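Local coordinates for protein bifunctional endo-1,4-beta-xylanase A (Neocallimastix patriciarum, PDB 2VG9) that hydrolyses internal beta-1,4-xylosidic linkages of xylan as a family 11 endo-xylanase with a beta jelly-roll fold, at residues Asp71-Ala85 and Ser203-Thr217. Residues are numbered along the deposited sequence; the frame is centred on the assembly and turned at random.
Sequences DYIGLDYAATYKQTA and SSGVADVTLLDVYTT
Y215 lays one face of its ring over G74, whose CA sits 3.9 Å from the ring centroid in a CH-pi contact. The ring reaches across because CG lies between the backbone N and the carbonyl carbon (chi1 65°). Its CE1 meets Y72 CE2 at 3.6 Å, the two rings nearly parallel but slid apart. D76 OD2 lies in the ring plane at the edge by Y215 CE2, 3.6 Å away. Replacing Y215 by alanine would probably leave G74 CA without its ring cover and the Y72 ring without its neighbour. On the other face of the sheet, L212 CD1 packs 3.9 Å from L75 CG, and V214 CG2 meets L75 CD1; I73 and L212 continue onto strand 190-200. Further along, this face carries Y77, Y81 and Q83, whose polar ends bond to E116 (Y77) and S91. Paired antiparallel backbone bonds, such as D213 N to D76 O (2.8 Å), set this register. Two classic bulges shift it: A78 O accepts from both T210 N (2.8 Å) and L211 N, and T84 N binds S204 O (2.7 Å), with a weak second bond from A85 N. Strands 40-45 and 169-173 flank the pair. The ring leaves G74 no space for a side chain, while the aliphatic cluster opposite is consistent with burial between the jelly-roll layers.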
ATOM      1  N   ASP A  71      -9.137  17.564   4.615  1.00 15.76           N
ATOM      2  CA  ASP A  71     -10.404  17.407   5.345  1.00 15.87           C
ATOM      3  C   ASP A  71     -10.991  16.021   5.187  1.00 15.21           C
ATOM      4  O   ASP A  71     -11.450  15.422   6.162  1.00 14.05           O
ATOM      5  CB  ASP A  71     -11.426  18.457   4.911  1.00 18.32           C
ATOM      6  CG  ASP A  71     -11.180  19.826   5.564  1.00 21.27           C
ATOM      7  OD1 ASP A  71     -10.510  19.899   6.625  1.00 24.64           O
ATOM      8  OD2 ASP A  71     -11.662  20.829   5.007  1.00 25.83           O
ATOM      9  N   TYR A  72     -10.955  15.512   3.952  1.00 13.54           N
ATOM     10  CA  TYR A  72     -11.516  14.210   3.643  1.00 12.89           C
ATOM     11  C   TYR A  72     -10.686  13.556   2.545  1.00 12.82           C
ATOM     12  O   TYR A  72     -10.348  14.200   1.554  1.00 12.94           O
ATOM     13  CB  TYR A  72     -12.995  14.335   3.207  1.00 12.91           C
ATOM     14  CG  TYR A  72     -13.695  13.009   3.140  1.00 12.27           C
ATOM     15  CD1 TYR A  72     -14.406  12.528   4.237  1.00 12.46           C
ATOM     16  CD2 TYR A  72     -13.635  12.221   1.979  1.00 10.83           C
ATOM     17  CE1 TYR A  72     -15.051  11.296   4.190  1.00 12.60           C
ATOM     18  CE2 TYR A  72     -14.295  10.972   1.909  1.00 13.05           C
ATOM     19  CZ  TYR A  72     -14.991  10.517   3.027  1.00 13.98           C
ATOM     20  OH  TYR A  72     -15.623   9.280   3.011  1.00 11.74           O
ATOM     21  N   ILE A  73     -10.326  12.284   2.738  1.00 11.32           N
ATOM     22  CA  ILE A  73      -9.667  11.511   1.675  1.00 11.06           C
ATOM     23  C   ILE A  73     -10.449  10.205   1.585  1.00 10.62           C
ATOM     24  O   ILE A  73     -10.555   9.476   2.566  1.00  9.94           O
ATOM     25  CB  ILE A  73      -8.152  11.255   1.930  1.00 10.97           C
ATOM     26  CG1 ILE A  73      -7.374  12.569   2.144  1.00 11.72           C
ATOM     27  CG2 ILE A  73      -7.524  10.384   0.751  1.00  9.95           C
ATOM     28  CD1 ILE A  73      -5.880  12.334   2.608  1.00 11.72           C
ATOM     29  N   GLY A  74     -11.047   9.957   0.421  1.00 10.65           N
ATOM     30  CA  GLY A  74     -11.793   8.713   0.195  1.00 11.01           C
ATOM     31  C   GLY A  74     -11.077   7.790  -0.786  1.00 10.88           C
ATOM     32  O   GLY A  74     -10.401   8.259  -1.725  1.00 11.01           O
ATOM     33  N   LEU A  75     -11.211   6.482  -0.570  1.00 10.11           N
ATOM     34  CA  LEU A  75     -10.750   5.491  -1.554  1.00  9.99           C
ATOM     35  C   LEU A  75     -11.830   4.428  -1.676  1.00  9.57           C
ATOM     36  O   LEU A  75     -12.231   3.830  -0.669  1.00  9.09           O
ATOM     37  CB  LEU A  75      -9.374   4.869  -1.189  1.00 10.24           C
ATOM     38  CG  LEU A  75      -8.718   3.851  -2.183  1.00  9.81           C
ATOM     39  CD1 LEU A  75      -7.193   3.877  -2.095  1.00  9.45           C
ATOM     40  CD2 LEU A  75      -9.185   2.408  -1.934  1.00  8.09           C
ATOM     41  N   ASP A  76     -12.280   4.194  -2.913  1.00  8.50           N
ATOM     42  CA  ASP A  76     -13.292   3.189  -3.191  1.00  8.79           C
ATOM     43  C   ASP A  76     -12.647   2.219  -4.141  1.00  8.57           C
ATOM     44  O   ASP A  76     -11.976   2.642  -5.069  1.00  9.34           O
ATOM     45  CB  ASP A  76     -14.513   3.821  -3.855  1.00  8.60           C
ATOM     46  CG  ASP A  76     -15.224   4.793  -2.958  1.00  9.53           C
ATOM     47  OD1 ASP A  76     -15.619   4.401  -1.873  1.00  8.60           O
ATOM     48  OD2 ASP A  76     -15.395   5.970  -3.338  1.00 12.46           O
ATOM     49  N   TYR A  77     -12.825   0.930  -3.903  1.00  8.07           N
ATOM     50  CA  TYR A  77     -12.171  -0.092  -4.709  1.00  8.08           C
ATOM     51  C   TYR A  77     -13.073  -1.331  -4.839  1.00  8.92           C
ATOM     52  O   TYR A  77     -13.937  -1.592  -3.990  1.00  8.37           O
ATOM     53  CB  TYR A  77     -10.778  -0.445  -4.115  1.00  8.97           C
ATOM     54  CG  TYR A  77     -10.844  -1.296  -2.849  1.00  8.35           C
ATOM     55  CD1 TYR A  77     -10.524  -2.666  -2.886  1.00  8.81           C
ATOM     56  CD2 TYR A  77     -11.237  -0.734  -1.632  1.00  8.67           C
ATOM     57  CE1 TYR A  77     -10.615  -3.477  -1.699  1.00  9.44           C
ATOM     58  CE2 TYR A  77     -11.334  -1.510  -0.450  1.00  8.10           C
ATOM     59  CZ  TYR A  77     -11.028  -2.877  -0.503  1.00  8.83           C
ATOM     60  OH  TYR A  77     -11.132  -3.586   0.639  1.00  6.62           O
ATOM     61  N   ALA A  78     -12.903  -2.067  -5.933  1.00  8.99           N
ATOM     62  CA  ALA A  78     -13.452  -3.435  -6.053  1.00  9.25           C
ATOM     63  C   ALA A  78     -12.422  -4.270  -6.817  1.00  9.32           C
ATOM     64  O   ALA A  78     -11.932  -3.832  -7.871  1.00  8.84           O
ATOM     65  CB  ALA A  78     -14.818  -3.446  -6.781  1.00  8.83           C
ATOM     66  N   ALA A  79     -12.119  -5.451  -6.269  1.00  8.77           N
ATOM     67  CA  ALA A  79     -11.081  -6.359  -6.766  1.00  9.57           C
ATOM     68  C   ALA A  79     -11.457  -7.835  -6.561  1.00 10.11           C
ATOM     69  O   ALA A  79     -12.257  -8.166  -5.695  1.00 10.90           O
ATOM     70  CB  ALA A  79      -9.738  -6.080  -6.069  1.00  8.56           C
ATOM     71  N   THR A  80     -10.856  -8.704  -7.371  1.00 11.56           N
ATOM     72  CA  THR A  80     -10.686 -10.115  -7.018  1.00 13.00           C
ATOM     73  C   THR A  80      -9.192 -10.261  -6.733  1.00 13.50           C
ATOM     74  O   THR A  80      -8.362  -9.599  -7.351  1.00 14.29           O
ATOM     75  CB  THR A  80     -11.147 -11.091  -8.138  1.00 13.18           C
ATOM     76  OG1 THR A  80     -10.496 -10.743  -9.349  1.00 16.39           O
ATOM     77  CG2 THR A  80     -12.650 -10.978  -8.374  1.00 13.56           C
ATOM     78  N   TYR A  81      -8.864 -11.046  -5.723  1.00 13.45           N
ATOM     79  CA  TYR A  81      -7.498 -11.165  -5.251  1.00 14.34           C
ATOM     80  C   TYR A  81      -7.353 -12.581  -4.702  1.00 15.07           C
ATOM     81  O   TYR A  81      -8.193 -13.033  -3.930  1.00 13.88           O
ATOM     82  CB  TYR A  81      -7.221 -10.087  -4.196  1.00 13.71           C
ATOM     83  CG  TYR A  81      -6.148 -10.391  -3.197  1.00 14.64           C
ATOM     84  CD1 TYR A  81      -4.821 -10.612  -3.585  1.00 15.00           C
ATOM     85  CD2 TYR A  81      -6.448 -10.418  -1.841  1.00 12.62           C
ATOM     86  CE1 TYR A  81      -3.823 -10.861  -2.621  1.00 11.50           C
ATOM     87  CE2 TYR A  81      -5.469 -10.668  -0.883  1.00  9.72           C
ATOM     88  CZ  TYR A  81      -4.177 -10.901  -1.274  1.00 12.44           C
ATOM     89  OH  TYR A  81      -3.245 -11.149  -0.308  1.00 13.16           O
ATOM     90  N   LYS A  82      -6.307 -13.272  -5.144  1.00 15.41           N
ATOM     91  CA  LYS A  82      -6.115 -14.673  -4.855  1.00 17.79           C
ATOM     92  C   LYS A  82      -4.596 -14.919  -4.778  1.00 16.64           C
ATOM     93  O   LYS A  82      -3.845 -14.415  -5.618  1.00 16.46           O
ATOM     94  CB  LYS A  82      -6.737 -15.487  -6.004  1.00 17.81           C
ATOM     95  CG  LYS A  82      -6.743 -17.002  -5.863  1.00 23.09           C
ATOM     96  CD  LYS A  82      -7.710 -17.666  -6.898  1.00 23.52           C
ATOM     97  CE  LYS A  82      -9.236 -17.458  -6.530  1.00 29.61           C
ATOM     98  NZ  LYS A  82     -10.269 -18.234  -7.416  1.00 30.15           N
ATOM     99  N   GLN A  83      -4.165 -15.685  -3.778  1.00 14.53           N
ATOM    100  CA  GLN A  83      -2.821 -16.223  -3.746  1.00 15.08           C
ATOM    101  C   GLN A  83      -2.860 -17.680  -4.242  1.00 15.01           C
ATOM    102  O   GLN A  83      -3.643 -18.508  -3.745  1.00 16.33           O
ATOM    103  CB  GLN A  83      -2.219 -16.091  -2.347  1.00 14.85           C
ATOM    104  CG  GLN A  83      -0.771 -16.443  -2.274  1.00 15.51           C
ATOM    105  CD  GLN A  83      -0.188 -16.135  -0.940  1.00 15.27           C
ATOM    106  OE1 GLN A  83       0.227 -15.002  -0.668  1.00 13.16           O
ATOM    107  NE2 GLN A  83      -0.136 -17.147  -0.084  1.00 12.36           N
ATOM    108  N   THR A  84      -2.032 -18.014  -5.217  1.00 14.28           N
ATOM    109  CA  THR A  84      -2.135 -19.354  -5.812  1.00 13.91           C
ATOM    110  C   THR A  84      -0.972 -20.309  -5.486  1.00 13.92           C
ATOM    111  O   THR A  84      -1.080 -21.552  -5.682  1.00 14.29           O
ATOM    112  CB  THR A  84      -2.328 -19.262  -7.322  1.00 13.79           C
ATOM    113  OG1 THR A  84      -1.200 -18.591  -7.878  1.00 14.11           O
ATOM    114  CG2 THR A  84      -3.578 -18.502  -7.654  1.00 14.80           C
ATOM    115  N   ALA A  85       0.127 -19.741  -4.998  1.00 12.41           N
ATOM    116  CA  ALA A  85       1.256 -20.520  -4.502  1.00 12.61           C
ATOM    117  C   ALA A  85       1.875 -19.805  -3.307  1.00 12.34           C
ATOM    118  O   ALA A  85       1.846 -18.588  -3.214  1.00 12.28           O
ATOM    119  CB  ALA A  85       2.328 -20.760  -5.603  1.00 11.33           C
ATOM    120  N   SER A 203       5.518 -15.821  -2.841  1.00 10.00           N
ATOM    121  CA  SER A 203       4.192 -16.260  -3.260  1.00 10.53           C
ATOM    122  C   SER A 203       3.947 -15.985  -4.731  1.00 10.38           C
ATOM    123  O   SER A 203       4.738 -15.289  -5.388  1.00 10.55           O
ATOM    124  CB  SER A 203       3.090 -15.555  -2.427  1.00 10.80           C
ATOM    125  OG  SER A 203       3.093 -14.155  -2.678  1.00 11.13           O
ATOM    126  N   SER A 204       2.834 -16.522  -5.225  1.00  9.87           N
ATOM    127  CA  SER A 204       2.294 -16.213  -6.543  1.00 10.98           C
ATOM    128  C   SER A 204       0.820 -15.891  -6.390  1.00 11.51           C
ATOM    129  O   SER A 204       0.166 -16.406  -5.481  1.00 11.54           O
ATOM    130  CB  SER A 204       2.486 -17.422  -7.467  1.00 11.34           C
ATOM    131  OG  SER A 204       3.881 -17.709  -7.547  1.00 12.83           O
ATOM    132  N   GLY A 205       0.286 -15.027  -7.251  1.00 12.06           N
ATOM    133  CA  GLY A 205      -1.147 -14.794  -7.257  1.00 11.41           C
ATOM    134  C   GLY A 205      -1.608 -13.812  -8.312  1.00 12.50           C
ATOM    135  O   GLY A 205      -0.873 -13.524  -9.267  1.00 13.77           O
ATOM    136  N   VAL A 206      -2.819 -13.300  -8.135  1.00 13.01           N
ATOM    137  CA  VAL A 206      -3.449 -12.324  -9.041  1.00 13.77           C
ATOM    138  C   VAL A 206      -4.288 -11.331  -8.232  1.00 13.65           C
ATOM    139  O   VAL A 206      -4.838 -11.661  -7.187  1.00 13.14           O
ATOM    140  CB  VAL A 206      -4.401 -12.986 -10.125  1.00 13.89           C
ATOM    141  CG1 VAL A 206      -3.622 -13.833 -11.128  1.00 14.81           C
ATOM    142  CG2 VAL A 206      -5.481 -13.872  -9.455  1.00 16.30           C
ATOM    143  N   ALA A 207      -4.380 -10.098  -8.735  1.00 13.41           N
ATOM    144  CA  ALA A 207      -5.245  -9.088  -8.163  1.00 12.37           C
ATOM    145  C   ALA A 207      -5.804  -8.384  -9.364  1.00 12.37           C
ATOM    146  O   ALA A 207      -5.047  -7.782 -10.144  1.00 14.61           O
ATOM    147  CB  ALA A 207      -4.456  -8.094  -7.298  1.00 11.96           C
ATOM    148  N   ASP A 208      -7.123  -8.428  -9.517  1.00 10.84           N
ATOM    149  CA  ASP A 208      -7.739  -7.742 -10.612  1.00 10.56           C
ATOM    150  C   ASP A 208      -8.580  -6.618 -10.028  1.00 10.32           C
ATOM    151  O   ASP A 208      -9.674  -6.864  -9.540  1.00  9.30           O
ATOM    152  CB  ASP A 208      -8.516  -8.723 -11.504  1.00 10.35           C
ATOM    153  CG  ASP A 208      -9.177  -8.040 -12.691  1.00 13.01           C
ATOM    154  OD1 ASP A 208      -8.860  -6.865 -13.025  1.00 11.05           O
ATOM    155  OD2 ASP A 208     -10.044  -8.687 -13.278  1.00 15.85           O
ATOM    156  N   VAL A 209      -8.031  -5.393 -10.067  1.00  9.28           N
ATOM    157  CA  VAL A 209      -8.714  -4.190  -9.532  1.00  9.15           C
ATOM    158  C   VAL A 209      -9.588  -3.491 -10.583  1.00 10.04           C
ATOM    159  O   VAL A 209      -9.097  -2.729 -11.433  1.00  9.31           O
ATOM    160  CB  VAL A 209      -7.674  -3.214  -8.849  1.00  9.05           C
ATOM    161  CG1 VAL A 209      -8.353  -1.978  -8.198  1.00  7.61           C
ATOM    162  CG2 VAL A 209      -6.837  -3.979  -7.813  1.00  8.45           C
ATOM    163  N   THR A 210     -10.900  -3.731 -10.509  1.00 10.63           N
ATOM    164  CA  THR A 210     -11.797  -3.318 -11.566  1.00 10.97           C
ATOM    165  C   THR A 210     -12.417  -1.990 -11.239  1.00 11.14           C
ATOM    166  O   THR A 210     -12.947  -1.335 -12.125  1.00 10.90           O
ATOM    167  CB  THR A 210     -12.894  -4.352 -11.809  1.00 12.66           C
ATOM    168  OG1 THR A 210     -13.578  -4.616 -10.567  1.00 12.41           O
ATOM    169  CG2 THR A 210     -12.293  -5.646 -12.349  1.00 13.16           C
ATOM    170  N   LEU A 211     -12.344  -1.588  -9.970  1.00  9.65           N
ATOM    171  CA  LEU A 211     -12.781  -0.257  -9.553  1.00  8.74           C
ATOM    172  C   LEU A 211     -11.752   0.290  -8.616  1.00  7.69           C
ATOM    173  O   LEU A 211     -11.402  -0.371  -7.649  1.00  8.20           O
ATOM    174  CB  LEU A 211     -14.122  -0.336  -8.801  1.00  8.44           C
ATOM    175  CG  LEU A 211     -15.003   0.873  -8.511  1.00 10.81           C
ATOM    176  CD1 LEU A 211     -16.328   0.349  -7.838  1.00 14.43           C
ATOM    177  CD2 LEU A 211     -14.377   1.941  -7.640  1.00 13.87           C
ATOM    178  N   LEU A 212     -11.274   1.498  -8.890  1.00  7.09           N
ATOM    179  CA  LEU A 212     -10.387   2.199  -7.959  1.00  8.56           C
ATOM    180  C   LEU A 212     -10.567   3.686  -8.128  1.00  8.79           C
ATOM    181  O   LEU A 212     -10.307   4.227  -9.189  1.00  8.59           O
ATOM    182  CB  LEU A 212      -8.909   1.814  -8.144  1.00  8.04           C
ATOM    183  CG  LEU A 212      -7.942   2.481  -7.171  1.00  8.12           C
ATOM    184  CD1 LEU A 212      -8.409   2.347  -5.738  1.00  4.05           C
ATOM    185  CD2 LEU A 212      -6.519   1.880  -7.349  1.00 10.01           C
ATOM    186  N   ASP A 213     -11.011   4.336  -7.069  1.00  8.62           N
ATOM    187  CA  ASP A 213     -11.206   5.784  -7.099  1.00 10.21           C
ATOM    188  C   ASP A 213     -10.539   6.317  -5.848  1.00 10.49           C
ATOM    189  O   ASP A 213     -10.719   5.765  -4.770  1.00  9.69           O
ATOM    190  CB  ASP A 213     -12.700   6.126  -7.051  1.00  9.06           C
ATOM    191  CG  ASP A 213     -13.001   7.567  -7.463  1.00 12.10           C
ATOM    192  OD1 ASP A 213     -12.098   8.312  -7.882  1.00 12.15           O
ATOM    193  OD2 ASP A 213     -14.181   7.949  -7.366  1.00 13.00           O
ATOM    194  N   VAL A 214      -9.747   7.365  -6.015  1.00 10.94           N
ATOM    195  CA  VAL A 214      -9.076   8.042  -4.884  1.00 12.83           C
ATOM    196  C   VAL A 214      -9.409   9.517  -5.029  1.00 13.99           C
ATOM    197  O   VAL A 214      -9.266  10.074  -6.124  1.00 14.60           O
ATOM    198  CB  VAL A 214      -7.538   7.827  -4.906  1.00 12.95           C
ATOM    199  CG1 VAL A 214      -6.905   8.362  -3.614  1.00 14.37           C
ATOM    200  CG2 VAL A 214      -7.192   6.348  -5.064  1.00 13.47           C
ATOM    201  N   TYR A 215      -9.894  10.143  -3.965  1.00 14.33           N
ATOM    202  CA  TYR A 215     -10.250  11.568  -4.023  1.00 15.98           C
ATOM    203  C   TYR A 215     -10.063  12.310  -2.673  1.00 17.81           C
ATOM    204  O   TYR A 215      -9.995  11.682  -1.594  1.00 15.83           O
ATOM    205  CB  TYR A 215     -11.694  11.726  -4.516  1.00 15.53           C
ATOM    206  CG  TYR A 215     -12.742  11.156  -3.559  1.00 14.63           C
ATOM    207  CD1 TYR A 215     -13.340  11.978  -2.583  1.00 11.33           C
ATOM    208  CD2 TYR A 215     -13.120   9.813  -3.624  1.00 12.98           C
ATOM    209  CE1 TYR A 215     -14.263  11.481  -1.691  1.00 13.27           C
ATOM    210  CE2 TYR A 215     -14.082   9.302  -2.735  1.00 14.43           C
ATOM    211  CZ  TYR A 215     -14.635  10.141  -1.774  1.00 14.62           C
ATOM    212  OH  TYR A 215     -15.569   9.682  -0.886  1.00 13.53           O
ATOM    213  N   THR A 216     -10.011  13.645  -2.743  1.00 19.71           N
ATOM    214  CA  THR A 216     -10.020  14.494  -1.542  1.00 23.17           C
ATOM    215  C   THR A 216     -11.026  15.600  -1.697  1.00 24.18           C
ATOM    216  O   THR A 216     -11.129  16.187  -2.781  1.00 25.33           O
ATOM    217  CB  THR A 216      -8.736  15.302  -1.342  1.00 23.21           C
ATOM    218  OG1 THR A 216      -7.658  14.778  -2.118  1.00 28.63           O
ATOM    219  CG2 THR A 216      -8.394  15.417   0.125  1.00 21.69           C
ATOM    220  N   THR A 217     -11.733  15.908  -0.614  1.00 25.74           N
ATOM    221  CA  THR A 217     -12.691  17.023  -0.577  1.00 27.84           C
ATOM    222  C   THR A 217     -12.362  17.948   0.606  1.00 28.39           C
ATOM    223  O   THR A 217     -11.480  17.630   1.442  1.00 29.31           O
ATOM    224  CB  THR A 217     -14.130  16.520  -0.411  1.00 27.61           C
ATOM    225  OG1 THR A 217     -14.260  15.954   0.896  1.00 29.66           O
ATOM    226  CG2 THR A 217     -14.470  15.440  -1.421  1.00 28.32           C
TER
HETATM  227  O   HOH W   1     -12.071  -8.119 -10.277  1.00 37.52           O